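Long-range contacts in HcgC (Methanococcus maripaludis S2, PDB 5O4J), which is a SAM-dependent C-methyltransferase that probably methylates a pyridinol precursor of the iron-guanylylpyridinol (FeGP) cofactor of [Fe]-hydrogenase: residues 39-43 and 64-68; 42-48 and 104-110; 129-135 and 158-164; 203-208 and 224-230. All blocks are in the same frame, centred on the assembly; numbering follows the deposited sequence.

Overall arrangement
Interactions 1, 2 and 3 follow one another across a seven-stranded, mostly parallel sheet of Rossmann-like topology, while interaction 4 lies on the other side of the chain's centre, about 32 to 35 Å away between centres. Interactions 1 and 2 both use strand 42-48, share Phe42 and Lys43, and have centres about 8 Å apart. Interaction 3 adds strands 130-134 and 159-167, about 12 Å between centres from interaction 2 and joined to it by backbone bonds of Val109. Along the chain interaction 4 comes last, at one end of strands 198-203 and 230-234 of a separate four-stranded antiparallel sheet. The Rossmann-like sheet carries part of the S-adenosyl-L-homocysteine site; interaction 4 reaches the third subunit.

Interaction 1: 39-43 and 64-68; sequences GEEFK and DCEEV
Phe42 and Cys65 form a parallel beta bridge with their CA atoms 4.6 Å apart, and the lines from CA 39 to 43 and from CA 64 to 67 are 18° apart. Phe42 N donates to Asp64 O and Glu66 N returns a bond to Phe42 O; a weak third bond, from Glu67 N to Lys43 O, continues the ladder. The side chains of Phe42 and Cys65 lie on the same face. Both turn back beside their own backbone N (chi1 -60° and -61°), which brings Cys65 SG to 3.9 Å from Phe42 CD2 in an oblique sulfur-aromatic contact; the same sulfur also rests against Phe42 CB. At the other end, Asp64 is tied to the loop through water. One water links Gly39 O to Asp64 OD1, a second donates to Glu40 O and, at 2.6 Å, to Asp64 OD2, and a third donates to both Asp64 OD1 and Glu41 OE2. This last water probably eases the repulsion between two carboxylates whose oxygens, Glu41 OE2 and Asp64 OD1, are 4.6 Å apart. Lys43 and Glu66 run alongside each other and point the same way, yet Lys43 NZ stays 5.2 Å from Glu66 OE2, too far for a salt bridge, though the opposite charges probably attract. The Glu67 carboxylate instead accepts a hydrogen bond from Gln44 NE2. Strands 42-48 and 65-72 are the two strands of a beta-alpha-beta unit connected through helix 54-60, and the Phe42 ring packs on Leu108 and Val130 of the next two strands, with Cys65 also packing on Leu108.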
# COMPACT_ATOMS: atom_id res chain seq x y z
N GLY A 39 -34.68 -13.38 17.96
CA GLY A 39 -35.31 -14.60 18.41
C GLY A 39 -36.71 -14.83 17.90
O GLY A 39 -37.37 -15.76 18.35
N GLU A 40 -37.18 -14.01 16.96
CA GLU A 40 -38.50 -14.22 16.39
C GLU A 40 -38.55 -15.55 15.64
O GLU A 40 -37.60 -15.95 14.96
CB GLU A 40 -38.87 -13.07 15.45
CG GLU A 40 -40.29 -13.16 14.90
CD GLU A 40 -40.77 -11.89 14.22
OE1 GLU A 40 -40.04 -10.88 14.19
OE2 GLU A 40 -41.92 -11.89 13.71
N GLU A 41 -39.67 -16.25 15.79
CA GLU A 41 -39.89 -17.52 15.12
C GLU A 41 -40.78 -17.31 13.91
O GLU A 41 -41.67 -16.45 13.91
CB GLU A 41 -40.52 -18.52 16.09
CG GLU A 41 -39.55 -18.98 17.17
CD GLU A 41 -40.19 -19.83 18.24
OE1 GLU A 41 -41.42 -20.07 18.17
OE2 GLU A 41 -39.47 -20.27 19.16
N PHE A 42 -40.53 -18.10 12.86
CA PHE A 42 -41.18 -17.92 11.58
C PHE A 42 -41.67 -19.27 11.07
O PHE A 42 -41.06 -20.31 11.33
CB PHE A 42 -40.23 -17.30 10.54
CG PHE A 42 -39.72 -15.94 10.93
CD1 PHE A 42 -40.41 -14.79 10.59
CD2 PHE A 42 -38.55 -15.81 11.66
CE1 PHE A 42 -39.94 -13.54 10.95
CE2 PHE A 42 -38.07 -14.57 12.03
CZ PHE A 42 -38.76 -13.43 11.67
N LYS A 43 -42.77 -19.24 10.31
CA LYS A 43 -43.31 -20.47 9.74
C LYS A 43 -42.57 -20.87 8.48
O LYS A 43 -42.33 -22.06 8.24
CB LYS A 43 -44.80 -20.29 9.45
CG LYS A 43 -45.69 -20.35 10.69
CD LYS A 43 -47.12 -19.95 10.37
CE LYS A 43 -48.05 -20.21 11.55
NZ LYS A 43 -47.76 -19.32 12.71
N ASP A 64 -35.15 -21.34 14.42
CA ASP A 64 -36.33 -20.52 14.68
C ASP A 64 -37.33 -20.50 13.53
O ASP A 64 -38.41 -19.93 13.69
CB ASP A 64 -35.90 -19.09 14.99
CG ASP A 64 -35.19 -18.97 16.32
OD1 ASP A 64 -35.34 -19.89 17.16
OD2 ASP A 64 -34.51 -17.95 16.54
N CYS A 65 -37.01 -21.11 12.39
CA CYS A 65 -37.89 -21.13 11.23
C CYS A 65 -38.33 -22.57 10.99
O CYS A 65 -37.48 -23.46 10.82
CB CYS A 65 -37.19 -20.56 10.00
SG CYS A 65 -36.69 -18.84 10.17
N GLU A 66 -39.64 -22.80 10.96
CA GLU A 66 -40.17 -24.15 10.79
C GLU A 66 -39.77 -24.74 9.44
O GLU A 66 -39.34 -25.90 9.36
CB GLU A 66 -41.69 -24.13 10.92
CG GLU A 66 -42.19 -23.86 12.34
CD GLU A 66 -43.71 -23.83 12.43
OE1 GLU A 66 -44.37 -24.58 11.68
OE2 GLU A 66 -44.24 -23.06 13.26
N GLU A 67 -39.86 -23.94 8.38
CA GLU A 67 -39.47 -24.36 7.04
C GLU A 67 -38.53 -23.31 6.46
O GLU A 67 -38.78 -22.11 6.59
CB GLU A 67 -40.68 -24.53 6.13
CG GLU A 67 -40.38 -25.13 4.77
CD GLU A 67 -41.59 -25.17 3.86
OE1 GLU A 67 -41.63 -26.01 2.94
OE2 GLU A 67 -42.51 -24.35 4.06
N VAL A 68 -37.44 -23.77 5.85
CA VAL A 68 -36.47 -22.89 5.22
C VAL A 68 -36.28 -23.35 3.79
O VAL A 68 -35.96 -24.51 3.54
CB VAL A 68 -35.13 -22.87 5.97
CG1 VAL A 68 -34.14 -21.94 5.25
CG2 VAL A 68 -35.34 -22.41 7.40
O HOH W 1 -36.51 -18.05 19.50
O HOH W 2 -34.79 -15.97 14.89
O HOH W 3 -36.98 -21.59 18.55

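Interaction 2: 42-48 and 104-110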
# COMPACT_ATOMS: atom_id res chain seq x y z
N PHE A 42 -40.53 -18.10 12.86
CA PHE A 42 -41.18 -17.92 11.58
C PHE A 42 -41.67 -19.27 11.07
O PHE A 42 -41.06 -20.31 11.33
CB PHE A 42 -40.23 -17.30 10.54
CG PHE A 42 -39.72 -15.94 10.93
CD1 PHE A 42 -40.41 -14.79 10.59
CD2 PHE A 42 -38.55 -15.81 11.66
CE1 PHE A 42 -39.94 -13.54 10.95
CE2 PHE A 42 -38.07 -14.57 12.03
CZ PHE A 42 -38.76 -13.43 11.67
N LYS A 43 -42.77 -19.24 10.31
CA LYS A 43 -43.31 -20.47 9.74
C LYS A 43 -42.57 -20.87 8.48
O LYS A 43 -42.33 -22.06 8.24
CB LYS A 43 -44.80 -20.29 9.45
CG LYS A 43 -45.69 -20.35 10.69
CD LYS A 43 -47.12 -19.95 10.37
CE LYS A 43 -48.05 -20.21 11.55
NZ LYS A 43 -47.76 -19.32 12.71
N GLN A 44 -42.20 -19.89 7.65
CA GLN A 44 -41.58 -20.19 6.37
C GLN A 44 -40.62 -19.08 5.98
O GLN A 44 -41.04 -17.93 5.78
CB GLN A 44 -42.64 -20.38 5.30
CG GLN A 44 -42.09 -20.72 3.93
CD GLN A 44 -43.17 -20.80 2.89
OE1 GLN A 44 -43.66 -19.78 2.41
NE2 GLN A 44 -43.56 -22.02 2.54
N ALA A 45 -39.35 -19.42 5.85
CA ALA A 45 -38.33 -18.49 5.41
C ALA A 45 -37.91 -18.85 3.99
O ALA A 45 -37.70 -20.02 3.68
CB ALA A 45 -37.11 -18.51 6.33
N ILE A 46 -37.80 -17.84 3.13
CA ILE A 46 -37.28 -18.01 1.78
C ILE A 46 -36.02 -17.17 1.65
O ILE A 46 -36.04 -15.96 1.94
CB ILE A 46 -38.32 -17.64 0.71
CG1 ILE A 46 -39.45 -18.68 0.76
CG2 ILE A 46 -37.67 -17.59 -0.68
CD1 ILE A 46 -40.45 -18.60 -0.37
N VAL A 47 -34.93 -17.81 1.24
CA VAL A 47 -33.63 -17.18 1.07
C VAL A 47 -33.28 -17.25 -0.41
O VAL A 47 -33.21 -18.35 -0.97
CB VAL A 47 -32.56 -17.87 1.93
CG1 VAL A 47 -31.20 -17.22 1.71
CG2 VAL A 47 -32.96 -17.85 3.39
N PHE A 48 -33.06 -16.09 -1.03
CA PHE A 48 -32.64 -16.02 -2.42
C PHE A 48 -31.12 -15.93 -2.49
O PHE A 48 -30.52 -15.04 -1.87
CB PHE A 48 -33.26 -14.81 -3.13
CG PHE A 48 -34.75 -14.91 -3.32
CD1 PHE A 48 -35.28 -15.54 -4.42
CD2 PHE A 48 -35.61 -14.36 -2.38
CE1 PHE A 48 -36.65 -15.63 -4.60
CE2 PHE A 48 -36.98 -14.44 -2.56
CZ PHE A 48 -37.49 -15.07 -3.66
N ILE A 104 -46.49 -21.35 -0.89
CA ILE A 104 -45.45 -20.33 -0.76
C ILE A 104 -46.08 -19.06 -0.21
O ILE A 104 -46.83 -18.37 -0.92
CB ILE A 104 -44.72 -20.08 -2.09
CG1 ILE A 104 -43.98 -21.35 -2.54
CG2 ILE A 104 -43.76 -18.89 -1.96
CD1 ILE A 104 -42.97 -21.88 -1.52
N ASN A 105 -45.79 -18.75 1.04
CA ASN A 105 -46.27 -17.54 1.69
C ASN A 105 -45.32 -17.22 2.84
O ASN A 105 -45.71 -17.32 4.01
CB ASN A 105 -47.70 -17.72 2.20
CG ASN A 105 -48.28 -16.43 2.74
OD1 ASN A 105 -47.86 -15.34 2.36
ND2 ASN A 105 -49.25 -16.55 3.64
N PRO A 106 -44.08 -16.85 2.55
CA PRO A 106 -43.08 -16.72 3.61
C PRO A 106 -43.36 -15.53 4.52
O PRO A 106 -43.80 -14.47 4.08
CB PRO A 106 -41.77 -16.52 2.84
CG PRO A 106 -42.20 -15.90 1.56
CD PRO A 106 -43.53 -16.52 1.22
N ASP A 107 -43.10 -15.72 5.82
CA ASP A 107 -43.10 -14.60 6.75
C ASP A 107 -41.70 -14.05 6.99
O ASP A 107 -41.56 -13.02 7.66
CB ASP A 107 -43.78 -15.00 8.07
CG ASP A 107 -43.31 -16.33 8.63
OD1 ASP A 107 -42.49 -17.02 7.99
OD2 ASP A 107 -43.80 -16.70 9.72
N LEU A 108 -40.67 -14.69 6.43
CA LEU A 108 -39.31 -14.16 6.43
C LEU A 108 -38.74 -14.30 5.03
O LEU A 108 -38.71 -15.41 4.48
CB LEU A 108 -38.42 -14.88 7.44
CG LEU A 108 -36.92 -14.58 7.40
CD1 LEU A 108 -36.62 -13.11 7.67
CD2 LEU A 108 -36.16 -15.48 8.37
N VAL A 109 -38.29 -13.20 4.44
CA VAL A 109 -37.66 -13.21 3.13
C VAL A 109 -36.28 -12.58 3.28
O VAL A 109 -36.13 -11.52 3.89
CB VAL A 109 -38.50 -12.45 2.08
CG1 VAL A 109 -37.77 -12.37 0.74
CG2 VAL A 109 -39.86 -13.11 1.90
N ILE A 110 -35.26 -13.25 2.75
CA ILE A 110 -33.90 -12.74 2.76
C ILE A 110 -33.39 -12.81 1.33
O ILE A 110 -33.35 -13.89 0.74
CB ILE A 110 -32.98 -13.54 3.70
CG1 ILE A 110 -33.56 -13.54 5.12
CG2 ILE A 110 -31.57 -12.96 3.68
CD1 ILE A 110 -32.74 -14.30 6.14
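Asp107 grips the backbone of segment 42-48 with both carboxylate oxygens: OD2 accepts a hydrogen bond from Lys43 N at 2.8 Å on its syn lone pair, and OD1 accepts one from Gln44 N at 2.9 Å, also on the syn side but 25° out of the carboxylate plane. With chi1 at 47° the carboxylate lies between its own backbone N and carbonyl carbon, and these two bonds hold it facing the corner of the chain at Lys43, with CG at the edge of the Phe42 ring and the two planes 90° apart. An alanine here would remove both acceptors and is likely to leave the N-H groups of Lys43 and Gln44 without their mates, so that the corner could shift. Gln44 reaches back with an extended side chain, and its OE1 accepts a hydrogen bond from Asn105 N at 2.7 Å in the carbonyl plane, on a lone pair; NE2 donates to Ser103 O. Regular parallel bonding follows from Ile46 N to Leu108 O, Ile110 N to Ile46 O and Phe48 N to Ile110 O, preceded by weak bonds from Asp107 N and Leu108 N to Gln44 O. Among the apolar contacts, Leu108 CB sits over one face of the Phe42 ring, 3.7 Å from CD1, in a CH-pi contact. Ile46 CD1 touches both Ile104 CG2 (3.7 Å) and Pro106 CG (3.8 Å). Val109 CG1 meets the edge of the Phe48 ring, 4.0 Å from CE2. Adjacent pairing of strands 42-48 and 108-111, the first and fourth of a 3-2-1-4-5 order, is the hallmark of a Rossmann-like sheet, and here the Phe48 side chain comes within about 4 Å of bound S-adenosyl-L-homocysteine.

Interaction 3: 129-135 and 158-164. With SAH (S-adenosyl-L-homocysteine), chain E; SO4 (sulfate ion), chain P.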
# COMPACT_ATOMS: atom_id res chain seq x y z
N LYS A 129 -43.36 -10.86 7.43
CA LYS A 129 -43.15 -10.07 8.63
C LYS A 129 -41.84 -9.31 8.56
O LYS A 129 -41.76 -8.14 8.94
CB LYS A 129 -43.16 -10.99 9.85
CG LYS A 129 -44.52 -11.61 10.12
CD LYS A 129 -44.43 -12.63 11.25
CE LYS A 129 -45.77 -13.30 11.49
NZ LYS A 129 -45.63 -14.52 12.33
N VAL A 130 -40.80 -9.96 8.04
CA VAL A 130 -39.45 -9.41 8.01
C VAL A 130 -38.86 -9.62 6.62
O VAL A 130 -38.99 -10.70 6.04
CB VAL A 130 -38.55 -10.07 9.08
CG1 VAL A 130 -37.11 -9.59 8.96
CG2 VAL A 130 -39.11 -9.76 10.47
N LEU A 131 -38.26 -8.56 6.08
CA LEU A 131 -37.50 -8.61 4.84
C LEU A 131 -36.08 -8.15 5.14
O LEU A 131 -35.89 -7.08 5.72
CB LEU A 131 -38.13 -7.72 3.78
CG LEU A 131 -37.30 -7.49 2.51
CD1 LEU A 131 -37.18 -8.79 1.74
CD2 LEU A 131 -37.91 -6.40 1.65
N ILE A 132 -35.09 -8.95 4.74
CA ILE A 132 -33.68 -8.56 4.80
C ILE A 132 -33.12 -8.64 3.39
O ILE A 132 -33.28 -9.67 2.72
CB ILE A 132 -32.87 -9.48 5.73
CG1 ILE A 132 -33.43 -9.40 7.15
CG2 ILE A 132 -31.39 -9.10 5.70
CD1 ILE A 132 -32.87 -10.45 8.08
N VAL A 133 -32.46 -7.57 2.95
CA VAL A 133 -31.78 -7.52 1.66
C VAL A 133 -30.30 -7.29 1.93
O VAL A 133 -29.94 -6.38 2.67
CB VAL A 133 -32.34 -6.41 0.75
CG1 VAL A 133 -31.55 -6.31 -0.57
CG2 VAL A 133 -33.81 -6.64 0.47
N GLU A 134 -29.45 -8.14 1.35
CA GLU A 134 -28.02 -7.93 1.50
C GLU A 134 -27.57 -6.83 0.56
O GLU A 134 -27.86 -6.87 -0.64
CB GLU A 134 -27.23 -9.21 1.24
CG GLU A 134 -25.74 -9.01 1.49
CD GLU A 134 -24.94 -10.29 1.45
OE1 GLU A 134 -25.45 -11.30 0.94
OE2 GLU A 134 -23.80 -10.26 1.95
N ASP A 135 -26.91 -5.81 1.11
CA ASP A 135 -26.32 -4.73 0.32
C ASP A 135 -24.97 -5.20 -0.21
O ASP A 135 -24.04 -5.42 0.58
CB ASP A 135 -26.19 -3.48 1.19
CG ASP A 135 -25.54 -2.31 0.47
OD1 ASP A 135 -25.26 -2.40 -0.75
OD2 ASP A 135 -25.33 -1.27 1.14
N ALA A 158 -43.06 -5.86 7.19
CA ALA A 158 -43.36 -4.95 8.29
C ALA A 158 -42.08 -4.42 8.93
O ALA A 158 -42.02 -3.27 9.39
CB ALA A 158 -44.20 -5.67 9.34
N LYS A 159 -41.05 -5.25 8.97
CA LYS A 159 -39.73 -4.90 9.48
C LYS A 159 -38.74 -5.17 8.36
O LYS A 159 -38.80 -6.22 7.73
CB LYS A 159 -39.40 -5.73 10.72
CG LYS A 159 -38.08 -5.44 11.41
CD LYS A 159 -37.77 -6.61 12.33
CE LYS A 159 -36.81 -6.28 13.43
NZ LYS A 159 -36.61 -7.50 14.26
N LYS A 160 -37.87 -4.19 8.09
CA LYS A 160 -36.95 -4.26 6.95
C LYS A 160 -35.53 -4.04 7.43
O LYS A 160 -35.29 -3.19 8.30
CB LYS A 160 -37.31 -3.20 5.91
CG LYS A 160 -38.70 -3.37 5.33
CD LYS A 160 -39.02 -2.25 4.36
CE LYS A 160 -40.48 -2.28 3.96
NZ LYS A 160 -40.77 -1.28 2.90
N GLY A 161 -34.59 -4.79 6.88
CA GLY A 161 -33.19 -4.64 7.25
C GLY A 161 -32.29 -4.82 6.04
O GLY A 161 -32.62 -5.53 5.09
N VAL A 162 -31.13 -4.17 6.11
CA VAL A 162 -30.12 -4.25 5.06
C VAL A 162 -28.86 -4.85 5.68
O VAL A 162 -28.29 -4.27 6.61
CB VAL A 162 -29.82 -2.88 4.43
CG1 VAL A 162 -28.73 -2.99 3.38
CG2 VAL A 162 -31.08 -2.30 3.82
N LEU A 163 -28.42 -5.99 5.16
CA LEU A 163 -27.24 -6.67 5.68
C LEU A 163 -25.99 -6.07 5.04
O LEU A 163 -25.82 -6.15 3.82
CB LEU A 163 -27.33 -8.17 5.40
CG LEU A 163 -26.09 -8.99 5.75
CD1 LEU A 163 -25.81 -8.99 7.24
CD2 LEU A 163 -26.26 -10.39 5.20
N LYS A 164 -25.13 -5.48 5.86
CA LYS A 164 -23.92 -4.84 5.38
C LYS A 164 -22.70 -5.55 5.96
O LYS A 164 -22.72 -6.02 7.10
CB LYS A 164 -23.89 -3.36 5.78
CG LYS A 164 -25.10 -2.55 5.28
CD LYS A 164 -25.07 -1.12 5.83
CE LYS A 164 -26.20 -0.27 5.27
NZ LYS A 164 -26.13 -0.05 3.79
N SAH E . -23.83 -11.77 -1.63
CA SAH E . -23.46 -13.22 -1.76
CB SAH E . -23.10 -13.52 -3.21
CG SAH E . -24.35 -13.66 -4.09
SD SAH E . -23.95 -14.16 -5.74
C SAH E . -22.29 -13.57 -0.89
O SAH E . -21.86 -14.75 -0.92
OXT SAH E . -21.80 -12.68 -0.19
C5' SAH E . -25.56 -14.32 -6.46
C4' SAH E . -26.25 -15.62 -6.09
O4' SAH E . -27.66 -15.45 -6.29
C3' SAH E . -25.84 -16.75 -7.01
O3' SAH E . -25.95 -18.02 -6.34
C2' SAH E . -26.84 -16.62 -8.13
O2' SAH E . -27.01 -17.80 -8.92
C1' SAH E . -28.10 -16.27 -7.38
N9 SAH E . -29.07 -15.47 -8.15
C8 SAH E . -28.78 -14.46 -9.01
N7 SAH E . -29.94 -13.94 -9.50
C5 SAH E . -30.95 -14.62 -8.93
C6 SAH E . -32.43 -14.57 -8.99
N6 SAH E . -33.04 -13.68 -9.80
N1 SAH E . -33.12 -15.45 -8.24
C2 SAH E . -32.52 -16.34 -7.43
N3 SAH E . -31.18 -16.44 -7.32
C4 SAH E . -30.38 -15.62 -8.04
S SO4 P . -27.15 3.85 4.33
O1 SO4 P . -27.91 2.91 5.18
O2 SO4 P . -28.07 4.90 3.85
O3 SO4 P . -26.07 4.46 5.13
O4 SO4 P . -26.58 3.12 3.17
O HOH W 4 -23.40 -7.93 3.44
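Parallel pairing in the Rossmann-like sheet, from Val130 with Lys159 to Glu134 with Leu163, carries at its C-terminal end part of the S-adenosyl-L-homocysteine pocket. Backbone bonds climb from Lys159 N to Lys129 O, by Gly161 N to Leu131 O and Val133 N to Gly161 O, to Asp135 N and Leu163 O. Glu134 OE1 receives a weak hydrogen bond of 3.1 Å from the ligand's amino N, while OE2 is salt-bridged to Lys29 and linked by a water to Leu163 O. The Glu134 chain, with CG anti to the backbone N (chi1 -176°), runs extended past Leu163, whose CD2 lies 4.0 Å from Glu134 CD. Lys164 NZ meets the anti lone pair of Asp135 OD2 in a 3.0 Å salt bridge; Lys137 takes Asp135 OD1. The same NZ donates to a sulfate, probably from the crystallisation liquor, which also binds Lys258 and, from the second subunit, Lys164 and Lys258. At the other end, the aliphatic part of Lys159 lies alongside Val130, and its ammonium reaches Phe36 by cation-pi contact. Strand 130-134 is flanked by 108-111 and 159-167; helix 18-37 covers the face bearing Val130, Ile132 and Leu163, and antiparallel strand 253-259 borders 159-167.

Interaction 4: 203-208 and 224-230; sequences PNLKYF and ELNMSAI
Lys206 NZ forms a 2.7 Å salt bridge with Glu224 OE2, approaching from above the carboxylate plane, 52° out of it. OE2 is shared with Lys220, and Glu224 OE1 accepts a bond from Thr211, so both oxygens are engaged. At the other end of the contact, Asn204, the centre of an inverse gamma turn, ties the end of strand 198-203 to segment 224-230: its N donates to Ala229 O at 2.9 Å, and its ND2 reaches Ser228 O at 2.9 Å from above that carbonyl's plane. ND2 also bonds Thr231. Pro203, the first residue of the turn, faces Ile230 as an antiparallel non-hydrogen-bonded pair in the four-stranded sheet. Lys206 reaches Glu224 through a bend at chi3 (-75°), and on the way its CG lies 3.5 Å above one face of the Phe208 ring, toward the rim. A methionine in its place would lack the ammonium and would probably leave Glu224 OE2 with Lys220 as its remaining salt-bridge partner. Leu225 CD2 lies over the rim of the opposite face of the Phe208 ring, and Glu224 CB lies at its edge, 3.9 Å from CD1. Ile18, at the start of helix 18-37, packs against both Phe208 and Leu225. Tyr207 of the third subunit packs on Asn204. On the Asn204 amide, Met227 crosses at about a right angle, its methyl CE 3.6 Å from both ND2 and CG.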
# COMPACT_ATOMS: atom_id res chain seq x y z
N PRO A 203 -0.44 -16.09 -2.65
CA PRO A 203 -1.86 -16.31 -2.34
C PRO A 203 -2.37 -17.45 -3.20
O PRO A 203 -2.24 -17.43 -4.43
CB PRO A 203 -2.51 -14.98 -2.73
CG PRO A 203 -1.65 -14.45 -3.85
CD PRO A 203 -0.26 -15.03 -3.66
N ASN A 204 -2.92 -18.48 -2.56
CA ASN A 204 -3.38 -19.65 -3.29
C ASN A 204 -4.79 -19.39 -3.81
O ASN A 204 -5.77 -20.01 -3.41
CB ASN A 204 -3.32 -20.88 -2.40
CG ASN A 204 -1.90 -21.31 -2.17
OD1 ASN A 204 -1.14 -21.44 -3.12
ND2 ASN A 204 -1.52 -21.48 -0.91
N LEU A 205 -4.85 -18.46 -4.76
CA LEU A 205 -6.10 -17.97 -5.31
C LEU A 205 -6.27 -18.39 -6.76
O LEU A 205 -5.31 -18.63 -7.49
CB LEU A 205 -6.18 -16.44 -5.20
CG LEU A 205 -6.28 -15.92 -3.77
CD1 LEU A 205 -6.13 -14.41 -3.72
CD2 LEU A 205 -7.63 -16.32 -3.19
N LYS A 206 -7.54 -18.47 -7.15
CA LYS A 206 -7.94 -18.69 -8.53
C LYS A 206 -9.36 -18.18 -8.65
O LYS A 206 -9.97 -17.72 -7.68
CB LYS A 206 -7.83 -20.16 -8.93
CG LYS A 206 -8.76 -21.06 -8.12
CD LYS A 206 -8.84 -22.47 -8.70
CE LYS A 206 -9.72 -22.48 -9.96
NZ LYS A 206 -9.63 -23.77 -10.67
N TYR A 207 -9.91 -18.27 -9.86
CA TYR A 207 -11.26 -17.78 -10.11
C TYR A 207 -12.25 -18.87 -9.69
O TYR A 207 -12.85 -19.57 -10.51
CB TYR A 207 -11.39 -17.38 -11.57
CG TYR A 207 -12.75 -16.88 -11.96
CD1 TYR A 207 -13.37 -15.85 -11.26
CD2 TYR A 207 -13.41 -17.41 -13.05
CE1 TYR A 207 -14.62 -15.39 -11.62
CE2 TYR A 207 -14.67 -16.95 -13.42
CZ TYR A 207 -15.26 -15.95 -12.71
OH TYR A 207 -16.50 -15.50 -13.09
N PHE A 208 -12.39 -19.03 -8.37
CA PHE A 208 -13.27 -20.05 -7.81
C PHE A 208 -14.69 -19.90 -8.33
O PHE A 208 -15.42 -20.88 -8.48
CB PHE A 208 -13.31 -19.98 -6.28
CG PHE A 208 -11.97 -20.05 -5.61
CD1 PHE A 208 -11.30 -21.25 -5.48
CD2 PHE A 208 -11.41 -18.91 -5.07
CE1 PHE A 208 -10.08 -21.31 -4.84
CE2 PHE A 208 -10.19 -18.95 -4.43
CZ PHE A 208 -9.52 -20.15 -4.32
N GLU A 224 -11.50 -27.07 -4.09
CA GLU A 224 -10.58 -25.95 -4.27
C GLU A 224 -10.46 -25.13 -3.00
O GLU A 224 -9.38 -24.58 -2.72
CB GLU A 224 -11.03 -25.10 -5.45
CG GLU A 224 -10.74 -25.80 -6.76
CD GLU A 224 -11.37 -25.13 -7.96
OE1 GLU A 224 -12.22 -24.24 -7.77
OE2 GLU A 224 -10.98 -25.51 -9.09
N LEU A 225 -11.54 -25.02 -2.21
CA LEU A 225 -11.46 -24.25 -0.97
C LEU A 225 -10.66 -24.97 0.10
O LEU A 225 -10.20 -24.33 1.05
CB LEU A 225 -12.87 -23.95 -0.44
CG LEU A 225 -13.83 -23.15 -1.33
CD1 LEU A 225 -15.10 -22.89 -0.55
CD2 LEU A 225 -13.20 -21.86 -1.79
N ASN A 226 -10.48 -26.28 -0.04
CA ASN A 226 -9.79 -27.10 0.96
C ASN A 226 -8.28 -27.07 0.72
O ASN A 226 -7.62 -28.10 0.53
CB ASN A 226 -10.33 -28.52 0.91
CG ASN A 226 -9.92 -29.35 2.10
OD1 ASN A 226 -9.67 -28.82 3.18
ND2 ASN A 226 -9.85 -30.66 1.92
N MET A 227 -7.75 -25.86 0.71
CA MET A 227 -6.36 -25.58 0.35
C MET A 227 -5.88 -24.44 1.23
O MET A 227 -6.64 -23.52 1.54
CB MET A 227 -6.24 -25.19 -1.13
CG MET A 227 -4.87 -24.68 -1.56
SD MET A 227 -3.54 -25.85 -1.22
CE MET A 227 -2.11 -24.90 -1.72
N SER A 228 -4.61 -24.51 1.64
CA SER A 228 -4.00 -23.44 2.42
C SER A 228 -4.22 -22.11 1.72
O SER A 228 -4.03 -21.99 0.51
CB SER A 228 -2.49 -23.68 2.58
OG SER A 228 -2.22 -24.82 3.37
N ALA A 229 -4.58 -21.08 2.49
CA ALA A 229 -4.78 -19.77 1.90
C ALA A 229 -3.48 -19.20 1.34
O ALA A 229 -3.49 -18.54 0.29
CB ALA A 229 -5.38 -18.79 2.92
N ILE A 230 -2.36 -19.44 2.01
CA ILE A 230 -1.09 -18.81 1.65
C ILE A 230 0.04 -19.81 1.77
O ILE A 230 0.09 -20.61 2.70
CB ILE A 230 -0.80 -17.58 2.54
CG1 ILE A 230 -1.86 -16.50 2.27
CG2 ILE A 230 0.58 -17.01 2.25
CD1 ILE A 230 -1.78 -15.29 3.17